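Local coordinates for protein assemblin (Human herpesvirus 3, PDB 1VZV) that probably cleaves the viral assembly protein, as a serine protease active as a dimer, so that the spherical procapsid matures into the icosahedral capsid, at residues 7-12 and 52-57; 60-65 and 151-156. One frame throughout, in Å; residues are numbered along the deposited sequence.

Interaction 1 (7-12 and 52-57)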
ATOM      1  N   GLY A   7     -21.009  -2.259  -9.528  1.00 25.00           N
ATOM      2  CA  GLY A   7     -21.216  -1.460  -8.336  1.00 25.00           C
ATOM      3  C   GLY A   7     -21.909  -0.184  -8.750  1.00 25.00           C
ATOM      4  O   GLY A   7     -22.204  -0.005  -9.928  1.00 25.00           O
ATOM      5  N   TYR A   8     -22.200   0.691  -7.793  1.00 25.00           N
ATOM      6  CA  TYR A   8     -22.857   1.962  -8.074  1.00 25.00           C
ATOM      7  C   TYR A   8     -21.830   3.041  -8.295  1.00 25.00           C
ATOM      8  O   TYR A   8     -20.932   3.235  -7.475  1.00 25.00           O
ATOM      9  CB  TYR A   8     -23.688   2.422  -6.895  1.00 25.00           C
ATOM     10  CG  TYR A   8     -24.861   1.571  -6.522  1.00 25.00           C
ATOM     11  CD1 TYR A   8     -26.078   1.747  -7.141  1.00 25.00           C
ATOM     12  CD2 TYR A   8     -24.783   0.684  -5.461  1.00 25.00           C
ATOM     13  CE1 TYR A   8     -27.175   1.093  -6.724  1.00 25.00           C
ATOM     14  CE2 TYR A   8     -25.880   0.021  -5.036  1.00 25.00           C
ATOM     15  CZ  TYR A   8     -27.080   0.235  -5.670  1.00 25.00           C
ATOM     16  OH  TYR A   8     -28.219  -0.387  -5.215  1.00 25.00           O
ATOM     17  N   LEU A   9     -21.998   3.799  -9.361  1.00 25.00           N
ATOM     18  CA  LEU A   9     -21.069   4.879  -9.642  1.00 25.00           C
ATOM     19  C   LEU A   9     -21.244   5.941  -8.562  1.00 25.00           C
ATOM     20  O   LEU A   9     -20.275   6.602  -8.174  1.00 25.00           O
ATOM     21  CB  LEU A   9     -21.367   5.479 -11.017  1.00 25.00           C
ATOM     22  CG  LEU A   9     -20.590   4.997 -12.239  1.00 25.00           C
ATOM     23  CD1 LEU A   9     -19.962   3.668 -11.969  1.00 25.00           C
ATOM     24  CD2 LEU A   9     -21.489   4.951 -13.464  1.00 25.00           C
ATOM     25  N   ALA A  10     -22.479   6.080  -8.070  1.00 25.00           N
ATOM     26  CA  ALA A  10     -22.821   7.080  -7.049  1.00 25.00           C
ATOM     27  C   ALA A  10     -24.223   6.878  -6.455  1.00 25.00           C
ATOM     28  O   ALA A  10     -25.147   6.415  -7.142  1.00 25.00           O
ATOM     29  CB  ALA A  10     -22.740   8.478  -7.661  1.00 25.00           C
ATOM     30  N   LEU A  11     -24.393   7.213  -5.181  1.00 25.00           N
ATOM     31  CA  LEU A  11     -25.713   7.070  -4.592  1.00 25.00           C
ATOM     32  C   LEU A  11     -26.363   8.436  -4.593  1.00 25.00           C
ATOM     33  O   LEU A  11     -25.766   9.412  -4.109  1.00 25.00           O
ATOM     34  CB  LEU A  11     -25.659   6.481  -3.182  1.00 25.00           C
ATOM     35  CG  LEU A  11     -25.370   4.980  -3.039  1.00 25.00           C
ATOM     36  CD1 LEU A  11     -25.676   4.561  -1.619  1.00 25.00           C
ATOM     37  CD2 LEU A  11     -26.210   4.179  -3.997  1.00 25.00           C
ATOM     38  N   TYR A  12     -27.563   8.502  -5.176  1.00 25.00           N
ATOM     39  CA  TYR A  12     -28.327   9.747  -5.295  1.00 25.00           C
ATOM     40  C   TYR A  12     -28.407  10.481  -3.971  1.00 25.00           C
ATOM     41  O   TYR A  12     -28.920   9.940  -2.960  1.00 25.00           O
ATOM     42  CB  TYR A  12     -29.726   9.502  -5.867  1.00 25.00           C
ATOM     43  CG  TYR A  12     -29.752   9.076  -7.336  1.00 25.00           C
ATOM     44  CD1 TYR A  12     -28.754   9.457  -8.233  1.00 25.00           C
ATOM     45  CD2 TYR A  12     -30.790   8.290  -7.825  1.00 25.00           C
ATOM     46  CE1 TYR A  12     -28.809   9.057  -9.573  1.00 25.00           C
ATOM     47  CE2 TYR A  12     -30.842   7.893  -9.153  1.00 25.00           C
ATOM     48  CZ  TYR A  12     -29.859   8.273 -10.013  1.00 25.00           C
ATOM     49  OH  TYR A  12     -29.943   7.833 -11.300  1.00 25.00           O
ATOM     50  N   ILE A  52     -19.087  -2.175 -19.658  1.00 25.00           N
ATOM     51  CA  ILE A  52     -19.913  -2.710 -20.729  1.00 25.00           C
ATOM     52  C   ILE A  52     -21.365  -2.266 -20.653  1.00 25.00           C
ATOM     53  O   ILE A  52     -22.100  -2.468 -21.605  1.00 25.00           O
ATOM     54  CB  ILE A  52     -19.814  -4.261 -20.867  1.00 25.00           C
ATOM     55  CG1 ILE A  52     -20.652  -4.969 -19.822  1.00 25.00           C
ATOM     56  CG2 ILE A  52     -18.364  -4.723 -20.748  1.00 25.00           C
ATOM     57  CD1 ILE A  52     -20.353  -6.455 -19.742  1.00 25.00           C
ATOM     58  N   ALA A  53     -21.765  -1.635 -19.545  1.00 25.00           N
ATOM     59  CA  ALA A  53     -23.143  -1.153 -19.358  1.00 25.00           C
ATOM     60  C   ALA A  53     -23.377  -0.425 -18.034  1.00 25.00           C
ATOM     61  O   ALA A  53     -22.810  -0.787 -17.009  1.00 25.00           O
ATOM     62  CB  ALA A  53     -24.136  -2.307 -19.477  1.00 25.00           C
ATOM     63  N   ILE A  54     -24.257   0.574 -18.069  1.00 25.00           N
ATOM     64  CA  ILE A  54     -24.620   1.384 -16.892  1.00 25.00           C
ATOM     65  C   ILE A  54     -26.140   1.618 -16.931  1.00 25.00           C
ATOM     66  O   ILE A  54     -26.670   2.030 -17.962  1.00 25.00           O
ATOM     67  CB  ILE A  54     -23.970   2.826 -16.918  1.00 25.00           C
ATOM     68  CG1 ILE A  54     -22.505   2.786 -17.364  1.00 25.00           C
ATOM     69  CG2 ILE A  54     -24.044   3.462 -15.532  1.00 25.00           C
ATOM     70  CD1 ILE A  54     -21.810   4.135 -17.313  1.00 25.00           C
ATOM     71  N   ILE A  55     -26.856   1.310 -15.857  1.00 25.00           N
ATOM     72  CA  ILE A  55     -28.277   1.567 -15.869  1.00 25.00           C
ATOM     73  C   ILE A  55     -28.535   2.544 -14.787  1.00 25.00           C
ATOM     74  O   ILE A  55     -27.645   2.895 -14.016  1.00 25.00           O
ATOM     75  CB  ILE A  55     -29.140   0.355 -15.560  1.00 25.00           C
ATOM     76  CG1 ILE A  55     -28.811  -0.206 -14.177  1.00 25.00           C
ATOM     77  CG2 ILE A  55     -29.013  -0.673 -16.660  1.00 25.00           C
ATOM     78  CD1 ILE A  55     -29.960  -0.982 -13.564  1.00 25.00           C
ATOM     79  N   GLU A  56     -29.799   2.897 -14.660  1.00 25.00           N
ATOM     80  CA  GLU A  56     -30.216   3.847 -13.657  1.00 25.00           C
ATOM     81  C   GLU A  56     -31.095   3.124 -12.667  1.00 25.00           C
ATOM     82  O   GLU A  56     -32.161   2.630 -13.042  1.00 25.00           O
ATOM     83  CB  GLU A  56     -31.005   4.952 -14.324  1.00 25.00           C
ATOM     84  CG  GLU A  56     -31.519   5.964 -13.379  1.00 25.00           C
ATOM     85  CD  GLU A  56     -32.539   6.832 -14.038  1.00 25.00           C
ATOM     86  OE1 GLU A  56     -32.333   7.211 -15.224  1.00 25.00           O
ATOM     87  OE2 GLU A  56     -33.563   7.114 -13.365  1.00 25.00           O
ATOM     88  N   ASP A  57     -30.602   2.994 -11.438  1.00 25.00           N
ATOM     89  CA  ASP A  57     -31.331   2.324 -10.363  1.00 25.00           C
ATOM     90  C   ASP A  57     -32.068   3.331  -9.476  1.00 25.00           C
ATOM     91  O   ASP A  57     -31.728   4.519  -9.436  1.00 25.00           O
ATOM     92  CB  ASP A  57     -30.378   1.461  -9.521  1.00 25.00           C
ATOM     93  CG  ASP A  57     -31.030   0.927  -8.249  1.00 25.00           C
ATOM     94  OD1 ASP A  57     -32.204   0.513  -8.305  1.00 25.00           O
ATOM     95  OD2 ASP A  57     -30.372   0.916  -7.184  1.00 25.00           O
TER

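Interaction 2 (60-65 and 151-156)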
ATOM      1  N   GLY A  60     -29.367   4.686  -7.617  1.00 25.00           N
ATOM      2  CA  GLY A  60     -28.289   5.383  -8.309  1.00 25.00           C
ATOM      3  C   GLY A  60     -27.765   4.704  -9.568  1.00 25.00           C
ATOM      4  O   GLY A  60     -28.328   3.718 -10.001  1.00 25.00           O
ATOM      5  N   PRO A  61     -26.733   5.241 -10.222  1.00 25.00           N
ATOM      6  CA  PRO A  61     -26.243   4.568 -11.421  1.00 25.00           C
ATOM      7  C   PRO A  61     -25.564   3.276 -10.978  1.00 25.00           C
ATOM      8  O   PRO A  61     -24.748   3.313 -10.045  1.00 25.00           O
ATOM      9  CB  PRO A  61     -25.188   5.545 -11.951  1.00 25.00           C
ATOM     10  CG  PRO A  61     -25.583   6.846 -11.394  1.00 25.00           C
ATOM     11  CD  PRO A  61     -26.007   6.498 -10.011  1.00 25.00           C
ATOM     12  N   PHE A  62     -25.888   2.155 -11.633  1.00 25.00           N
ATOM     13  CA  PHE A  62     -25.286   0.845 -11.332  1.00 25.00           C
ATOM     14  C   PHE A  62     -24.585   0.373 -12.600  1.00 25.00           C
ATOM     15  O   PHE A  62     -25.189   0.383 -13.669  1.00 25.00           O
ATOM     16  CB  PHE A  62     -26.350  -0.166 -10.912  1.00 25.00           C
ATOM     17  CG  PHE A  62     -25.786  -1.455 -10.401  1.00 25.00           C
ATOM     18  CD1 PHE A  62     -25.396  -1.580  -9.076  1.00 25.00           C
ATOM     19  CD2 PHE A  62     -25.605  -2.535 -11.250  1.00 25.00           C
ATOM     20  CE1 PHE A  62     -24.827  -2.763  -8.608  1.00 25.00           C
ATOM     21  CE2 PHE A  62     -25.038  -3.715 -10.788  1.00 25.00           C
ATOM     22  CZ  PHE A  62     -24.647  -3.828  -9.471  1.00 25.00           C
ATOM     23  N   PHE A  63     -23.326  -0.035 -12.496  1.00 25.00           N
ATOM     24  CA  PHE A  63     -22.588  -0.441 -13.682  1.00 25.00           C
ATOM     25  C   PHE A  63     -21.991  -1.800 -13.620  1.00 25.00           C
ATOM     26  O   PHE A  63     -21.809  -2.366 -12.560  1.00 25.00           O
ATOM     27  CB  PHE A  63     -21.454   0.543 -13.986  1.00 25.00           C
ATOM     28  CG  PHE A  63     -20.114   0.201 -13.326  1.00 25.00           C
ATOM     29  CD1 PHE A  63     -19.944   0.277 -11.948  1.00 25.00           C
ATOM     30  CD2 PHE A  63     -19.017  -0.134 -14.098  1.00 25.00           C
ATOM     31  CE1 PHE A  63     -18.714   0.032 -11.366  1.00 25.00           C
ATOM     32  CE2 PHE A  63     -17.793  -0.379 -13.515  1.00 25.00           C
ATOM     33  CZ  PHE A  63     -17.644  -0.295 -12.152  1.00 25.00           C
ATOM     34  N   LEU A  64     -21.585  -2.269 -14.781  1.00 25.00           N
ATOM     35  CA  LEU A  64     -20.949  -3.563 -14.920  1.00 25.00           C
ATOM     36  C   LEU A  64     -19.794  -3.291 -15.882  1.00 25.00           C
ATOM     37  O   LEU A  64     -19.907  -2.464 -16.787  1.00 25.00           O
ATOM     38  CB  LEU A  64     -21.952  -4.580 -15.485  1.00 25.00           C
ATOM     39  CG  LEU A  64     -21.529  -6.035 -15.702  1.00 25.00           C
ATOM     40  CD1 LEU A  64     -20.939  -6.623 -14.449  1.00 25.00           C
ATOM     41  CD2 LEU A  64     -22.742  -6.830 -16.113  1.00 25.00           C
ATOM     42  N   GLY A  65     -18.656  -3.906 -15.657  1.00 25.00           N
ATOM     43  CA  GLY A  65     -17.570  -3.635 -16.555  1.00 25.00           C
ATOM     44  C   GLY A  65     -16.719  -4.860 -16.684  1.00 25.00           C
ATOM     45  O   GLY A  65     -16.884  -5.831 -15.932  1.00 25.00           O
ATOM     46  N   SER A 151     -22.467 -12.916 -11.561  1.00 25.00           N
ATOM     47  CA  SER A 151     -21.910 -13.115 -10.227  1.00 25.00           C
ATOM     48  C   SER A 151     -21.383 -11.831  -9.602  1.00 25.00           C
ATOM     49  O   SER A 151     -21.302 -11.707  -8.373  1.00 25.00           O
ATOM     50  CB  SER A 151     -20.809 -14.141 -10.268  1.00 25.00           C
ATOM     51  OG  SER A 151     -21.365 -15.367 -10.648  1.00 25.00           O
ATOM     52  N   SER A 152     -20.998 -10.882 -10.440  1.00 25.00           N
ATOM     53  CA  SER A 152     -20.487  -9.622  -9.957  1.00 25.00           C
ATOM     54  C   SER A 152     -21.640  -8.910  -9.312  1.00 25.00           C
ATOM     55  O   SER A 152     -21.513  -8.348  -8.237  1.00 25.00           O
ATOM     56  CB  SER A 152     -20.007  -8.847 -11.144  1.00 25.00           C
ATOM     57  OG  SER A 152     -19.286  -9.743 -11.963  1.00 25.00           O
ATOM     58  N   ILE A 153     -22.796  -9.036  -9.944  1.00 25.00           N
ATOM     59  CA  ILE A 153     -24.010  -8.401  -9.472  1.00 25.00           C
ATOM     60  C   ILE A 153     -24.844  -9.264  -8.557  1.00 25.00           C
ATOM     61  O   ILE A 153     -25.784  -8.777  -7.941  1.00 25.00           O
ATOM     62  CB  ILE A 153     -24.919  -7.995 -10.638  1.00 25.00           C
ATOM     63  CG1 ILE A 153     -25.374  -9.233 -11.410  1.00 25.00           C
ATOM     64  CG2 ILE A 153     -24.199  -7.023 -11.556  1.00 25.00           C
ATOM     65  CD1 ILE A 153     -26.380  -8.907 -12.482  1.00 25.00           C
ATOM     66  N   GLU A 154     -24.520 -10.538  -8.460  1.00 25.00           N
ATOM     67  CA  GLU A 154     -25.307 -11.405  -7.615  1.00 25.00           C
ATOM     68  C   GLU A 154     -25.494 -11.007  -6.137  1.00 25.00           C
ATOM     69  O   GLU A 154     -26.584 -11.232  -5.586  1.00 25.00           O
ATOM     70  CB  GLU A 154     -24.795 -12.817  -7.706  1.00 25.00           C
ATOM     71  CG  GLU A 154     -25.676 -13.744  -6.973  1.00 25.00           C
ATOM     72  CD  GLU A 154     -24.941 -14.942  -6.468  1.00 25.00           C
ATOM     73  OE1 GLU A 154     -24.013 -14.742  -5.644  1.00 25.00           O
ATOM     74  OE2 GLU A 154     -25.299 -16.074  -6.883  1.00 25.00           O
ATOM     75  N   PRO A 155     -24.441 -10.445  -5.469  1.00 25.00           N
ATOM     76  CA  PRO A 155     -24.455 -10.008  -4.055  1.00 25.00           C
ATOM     77  C   PRO A 155     -25.100  -8.696  -3.618  1.00 25.00           C
ATOM     78  O   PRO A 155     -25.119  -8.416  -2.422  1.00 25.00           O
ATOM     79  CB  PRO A 155     -22.975 -10.008  -3.684  1.00 25.00           C
ATOM     80  CG  PRO A 155     -22.316  -9.636  -4.950  1.00 25.00           C
ATOM     81  CD  PRO A 155     -23.043 -10.495  -5.953  1.00 25.00           C
ATOM     82  N   PHE A 156     -25.548  -7.859  -4.548  1.00 25.00           N
ATOM     83  CA  PHE A 156     -26.202  -6.599  -4.184  1.00 25.00           C
ATOM     84  C   PHE A 156     -27.627  -6.933  -3.773  1.00 25.00           C
ATOM     85  O   PHE A 156     -28.494  -7.018  -4.629  1.00 25.00           O
ATOM     86  CB  PHE A 156     -26.213  -5.662  -5.380  1.00 25.00           C
ATOM     87  CG  PHE A 156     -24.848  -5.221  -5.796  1.00 25.00           C
ATOM     88  CD1 PHE A 156     -24.251  -4.122  -5.197  1.00 25.00           C
ATOM     89  CD2 PHE A 156     -24.117  -5.956  -6.717  1.00 25.00           C
ATOM     90  CE1 PHE A 156     -22.964  -3.777  -5.494  1.00 25.00           C
ATOM     91  CE2 PHE A 156     -22.819  -5.609  -7.018  1.00 25.00           C
ATOM     92  CZ  PHE A 156     -22.243  -4.520  -6.403  1.00 25.00           C
TER

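Interaction 1 (7-12 and 52-57)
Y8, the last residue of strand 3-8, hydrogen-bonds through its hydroxyl to the carboxylate of D57: OH donates to OD2 over 3.2 Å and meets it nearly along the C-O axis. OD2 lies at the edge of the ring, in its plane, with the carboxylate turned 27° from it, and also takes a weak hydrogen bond from the backbone N of R59. Tyrosine suits this place because its apolar ring can be buried, with L11 CD2 over the centre of one face, while its hydroxyl serves the acid. L9 follows with a purely apolar touch: its branch CD2 reaches CG2 of I54 at 3.6 Å, the side chains crossing at about a right angle, and a branched leucine can also touch P61 and F63. Y12 has a ring large enough to span E56, D57 and P23 and V26 of helix 23-29; its OH lies beside CG of E56 and its CE2 within 3.5 Å of the backbone O of D57. I52 and A53 both face L64 in a classic beta bulge. The arrangement belongs to the seven-stranded barrel characteristic of herpesvirus proteases: the end of strand 3-8 and the loop after it pack on the end of strand 47-56, strand 61-67 lying between the two strands in the sheet.

Interaction 2 (60-65 and 151-156)
F62 drives the edge of its ring into the face of F156, a T-shaped pair with centroids 4.7 Å apart and planes at 86°. CE1 of F62 stands over the centre of the F156 ring, and CZ of F62 lies 3.5 Å from CD2 of F156. CG of F62 is anti to the backbone N (chi1 -172°); the CB bond points toward 151-156, and the ring's edge ends at I153 and F156. I153 meets the same ring in its plane: its branch methyl CG2 touches CE2 of F62 at 3.5 Å. That methyl gets there because CG1 takes the site between the backbone N and the carbonyl carbon (chi1 63°), leaving CG2 anti to the carbonyl carbon. One beta-branched residue thus offers CG2 to F62, while its side chain also packs on L167 and L168 of helix 161-173. Further along the strand, L64 extends CD1 to CB of S152 at 4.1 Å. Serine fits here, its CB facing leucine while OG hydrogen-bonds to the backbone O of T148, just before the helix, with a weak further bond to Y4 O. No hydrogen bond crosses between the segments. The chemistry is therefore that of a hydrophobic core: with S152 OG held by T148 and F156 O by K164 NZ, apolar packing and ring geometry join helix 149-152 and its following type I turn to the sheet.

Interactions 1 and 2 have centres about 8 Å apart and meet through strand 61-67, which pairs with strand 3-8 on one side and strand 47-56 on the other. Backbone bonds tie them directly: F63 N lies 2.8 Å from G7 O, and L9 N lies 2.9 Å from P61 O. F62 belongs to both contacts, facing interaction 2 and also packing edge-to-face with Y8 of interaction 1, while the next residue, F63, packs on L9. Interaction 1 is the nearer to the catalytic triad of H42, S110 and H129, with the side chain of L9 about 8 Å from that of S110, while interaction 2 lies away from it.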